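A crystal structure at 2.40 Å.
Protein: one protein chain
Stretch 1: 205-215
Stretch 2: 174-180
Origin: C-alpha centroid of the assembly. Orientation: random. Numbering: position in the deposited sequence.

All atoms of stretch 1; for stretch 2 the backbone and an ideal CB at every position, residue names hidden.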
# COMPACT_ATOMS: atom_id res chain seq x y z
N ALA A 205 -22.77 3.14 24.22
CA ALA A 205 -22.68 3.06 25.67
C ALA A 205 -21.54 2.16 26.15
O ALA A 205 -20.81 2.54 27.09
CB ALA A 205 -24.01 2.61 26.27
N SER A 206 -21.37 0.99 25.52
CA SER A 206 -20.30 0.02 25.91
C SER A 206 -18.93 0.50 25.47
O SER A 206 -17.95 0.34 26.19
CB SER A 206 -20.54 -1.36 25.27
OG SER A 206 -21.86 -1.84 25.49
N THR A 207 -18.87 1.08 24.28
CA THR A 207 -17.68 1.79 23.82
C THR A 207 -17.19 2.82 24.82
O THR A 207 -16.01 2.84 25.14
CB THR A 207 -17.91 2.49 22.44
OG1 THR A 207 -18.11 1.51 21.42
CG2 THR A 207 -16.74 3.27 22.04
N LYS A 208 -18.08 3.69 25.31
CA LYS A 208 -17.68 4.75 26.22
C LYS A 208 -17.30 4.20 27.58
O LYS A 208 -16.39 4.75 28.23
CB LYS A 208 -18.77 5.81 26.36
CG LYS A 208 -18.32 7.19 25.86
CD LYS A 208 -19.41 7.90 25.03
CE LYS A 208 -18.79 8.76 23.94
NZ LYS A 208 -19.55 8.64 22.66
N ARG A 209 -17.97 3.13 28.00
CA ARG A 209 -17.62 2.48 29.26
C ARG A 209 -16.25 1.85 29.12
O ARG A 209 -15.46 1.82 30.09
CB ARG A 209 -18.64 1.39 29.65
CG ARG A 209 -18.48 0.81 31.05
CD ARG A 209 -18.39 1.87 32.08
NE ARG A 209 -18.65 1.36 33.43
CZ ARG A 209 -18.80 2.11 34.51
NH1 ARG A 209 -18.72 3.44 34.43
NH2 ARG A 209 -19.04 1.54 35.68
N ALA A 210 -15.93 1.38 27.91
CA ALA A 210 -14.66 0.65 27.76
C ALA A 210 -13.48 1.62 27.63
O ALA A 210 -12.42 1.39 28.24
CB ALA A 210 -14.72 -0.34 26.63
N VAL A 211 -13.67 2.70 26.89
CA VAL A 211 -12.70 3.79 26.88
C VAL A 211 -12.24 4.13 28.31
O VAL A 211 -11.05 4.29 28.56
CB VAL A 211 -13.28 5.04 26.17
CG1 VAL A 211 -12.36 6.25 26.36
CG2 VAL A 211 -13.45 4.77 24.68
N GLU A 212 -13.18 4.20 29.25
CA GLU A 212 -12.88 4.50 30.65
C GLU A 212 -11.99 3.43 31.31
O GLU A 212 -11.19 3.74 32.22
CB GLU A 212 -14.17 4.63 31.45
CG GLU A 212 -15.19 5.58 30.84
CD GLU A 212 -16.52 5.61 31.61
OE1 GLU A 212 -16.62 5.03 32.72
OE2 GLU A 212 -17.48 6.21 31.07
N LEU A 213 -12.13 2.19 30.84
CA LEU A 213 -11.38 1.09 31.40
C LEU A 213 -9.96 1.20 30.92
O LEU A 213 -9.04 0.91 31.66
CB LEU A 213 -12.00 -0.25 30.97
CG LEU A 213 -11.33 -1.51 31.46
CD1 LEU A 213 -11.23 -1.51 32.99
CD2 LEU A 213 -12.04 -2.78 30.93
N TYR A 214 -9.78 1.65 29.69
CA TYR A 214 -8.42 1.66 29.10
C TYR A 214 -7.63 2.98 29.08
O TYR A 214 -6.42 2.94 28.93
CB TYR A 214 -8.41 1.01 27.70
CG TYR A 214 -8.74 -0.47 27.76
CD1 TYR A 214 -7.76 -1.42 28.12
CD2 TYR A 214 -10.01 -0.93 27.47
CE1 TYR A 214 -8.06 -2.77 28.19
CE2 TYR A 214 -10.31 -2.29 27.54
CZ TYR A 214 -9.33 -3.20 27.90
OH TYR A 214 -9.64 -4.57 28.00
N SER A 215 -8.28 4.13 29.19
CA SER A 215 -7.56 5.40 29.18
C SER A 215 -6.50 5.49 30.30
O SER A 215 -5.40 5.95 30.03
CB SER A 215 -8.51 6.61 29.23
OG SER A 215 -9.01 6.92 27.93
N UNK A 174 -26.00 -5.27 30.35
CA UNK A 174 -24.57 -5.19 30.58
C UNK A 174 -23.90 -4.66 29.31
O UNK A 174 -24.52 -4.64 28.23
CB UNK A 174 -24.00 -6.55 30.98
N UNK A 175 -22.65 -4.20 29.46
CA UNK A 175 -21.89 -3.58 28.39
C UNK A 175 -20.85 -4.58 27.84
O UNK A 175 -20.26 -5.35 28.61
CB UNK A 175 -21.21 -2.30 28.89
N UNK A 176 -20.62 -4.55 26.53
CA UNK A 176 -19.77 -5.52 25.87
C UNK A 176 -18.85 -4.84 24.89
O UNK A 176 -19.32 -4.12 24.01
CB UNK A 176 -20.61 -6.58 25.16
N UNK A 177 -17.56 -5.14 24.97
CA UNK A 177 -16.59 -4.48 24.10
C UNK A 177 -15.58 -5.47 23.57
O UNK A 177 -15.57 -6.62 24.00
CB UNK A 177 -15.88 -3.35 24.84
N UNK A 178 -14.75 -5.02 22.63
CA UNK A 178 -13.59 -5.79 22.17
C UNK A 178 -12.39 -4.87 22.12
O UNK A 178 -12.37 -3.85 21.40
CB UNK A 178 -13.84 -6.42 20.80
N UNK A 179 -11.39 -5.20 22.91
CA UNK A 179 -10.16 -4.45 22.89
C UNK A 179 -8.97 -5.36 22.62
O UNK A 179 -8.31 -5.79 23.55
CB UNK A 179 -9.97 -3.70 24.21
N UNK A 180 -8.69 -5.64 21.34
CA UNK A 180 -7.52 -6.43 20.99
C UNK A 180 -6.23 -5.65 21.25
O UNK A 180 -6.23 -4.43 21.21
CB UNK A 180 -7.59 -6.86 19.52

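The helix of stretch 1 lies across the extended backbone of stretch 2, their axes approaching to 7.0 Å with an angle of 67° between their N-to-C directions. The alternation of an extended chain turns positions 175, 177 and 179 toward the helix, where they meet Ser206, Ala210 and Tyr214, residues spaced four apart and so on one side of the helix.

At position 174 the CA-to-CB bond points away, and no atom of stretch 1 lies within 5.5 Å of the ideal CB. Stretch 1 sets no limit on size or polarity here. The residue is Phe174, whose ring makes no contact with the helix.

Position 175 is where the two backbones come nearest. Its CB points toward the helix, and the ideal CB sits 3.5 Å from Ser206 OG and 4.6 Å from Arg209 CB. The CA atoms of Ser206 and position 175 are 4.7 Å apart, leaving little depth for a side chain; glycine, alanine or perhaps serine would suit. The deposited residue is Ala175, whose CB packs 3.6 Å from Ser206 OG, while its CA lies 3.4 Å from the same oxygen.

At position 176 the CA-to-CB bond points away, so stretch 1 hardly restricts the choice, but the backbone amide faces the helix. This N donates a hydrogen bond to Ser206 OG at 3.2 Å, with an N-H...acceptor angle of 157°. Any residue with a free amide could make this bond, which excludes proline. Leu176 occupies the site and makes the bond through its main chain.

Position 177 points toward the helix again. Its ideal CB is 3.7 Å from Ala210 CB and 4.4 Å from Ser206 O, already at packing distance from a methyl group. A small apolar residue fits best, although serine is conceivable. Ala177 is found, and its CB meets Ala210 CB at 3.7 Å, a methyl-to-methyl contact.

Position 178 points away with nothing of stretch 1 near its CB, so many side chains are compatible. His178 is present; its ND1 is hydrogen-bonded elsewhere in the structure.

At position 179 the CB turns toward the helix, and the ideal CB lies 3.6 Å from Tyr214 CE2. With a ring carbon this near, a small apolar group is favoured. Ala179 supplies one, its CB 3.7 Å from Tyr214 CE2 in an oblique approach to the ring.

Position 180 is out of reach of the helix, and its phi of -70° suits proline among many others; Pro180 is the residue.

Stretch 2 (174-180) FALAHAP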
# COMPACT_ATOMS: atom_id res chain seq x y z
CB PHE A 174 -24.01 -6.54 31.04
CG PHE A 174 -24.13 -7.63 30.02
CD1 PHE A 174 -23.13 -7.82 29.06
CD2 PHE A 174 -25.23 -8.50 30.02
CE1 PHE A 174 -23.21 -8.83 28.11
CE2 PHE A 174 -25.33 -9.52 29.06
CZ PHE A 174 -24.30 -9.69 28.10
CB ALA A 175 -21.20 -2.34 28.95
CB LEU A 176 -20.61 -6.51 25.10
CG LEU A 176 -20.30 -8.00 24.96
CD1 LEU A 176 -21.02 -8.60 23.74
CD2 LEU A 176 -18.89 -8.46 25.04
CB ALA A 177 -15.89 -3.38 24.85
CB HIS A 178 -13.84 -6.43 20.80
CG HIS A 178 -12.66 -7.17 20.25
ND1 HIS A 178 -11.93 -8.07 20.99
CD2 HIS A 178 -12.09 -7.15 19.02
CE1 HIS A 178 -10.95 -8.57 20.25
NE2 HIS A 178 -11.02 -8.02 19.05
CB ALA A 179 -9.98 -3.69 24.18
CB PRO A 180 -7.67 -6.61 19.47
CG PRO A 180 -8.39 -5.42 19.02
CD PRO A 180 -9.34 -5.07 20.15
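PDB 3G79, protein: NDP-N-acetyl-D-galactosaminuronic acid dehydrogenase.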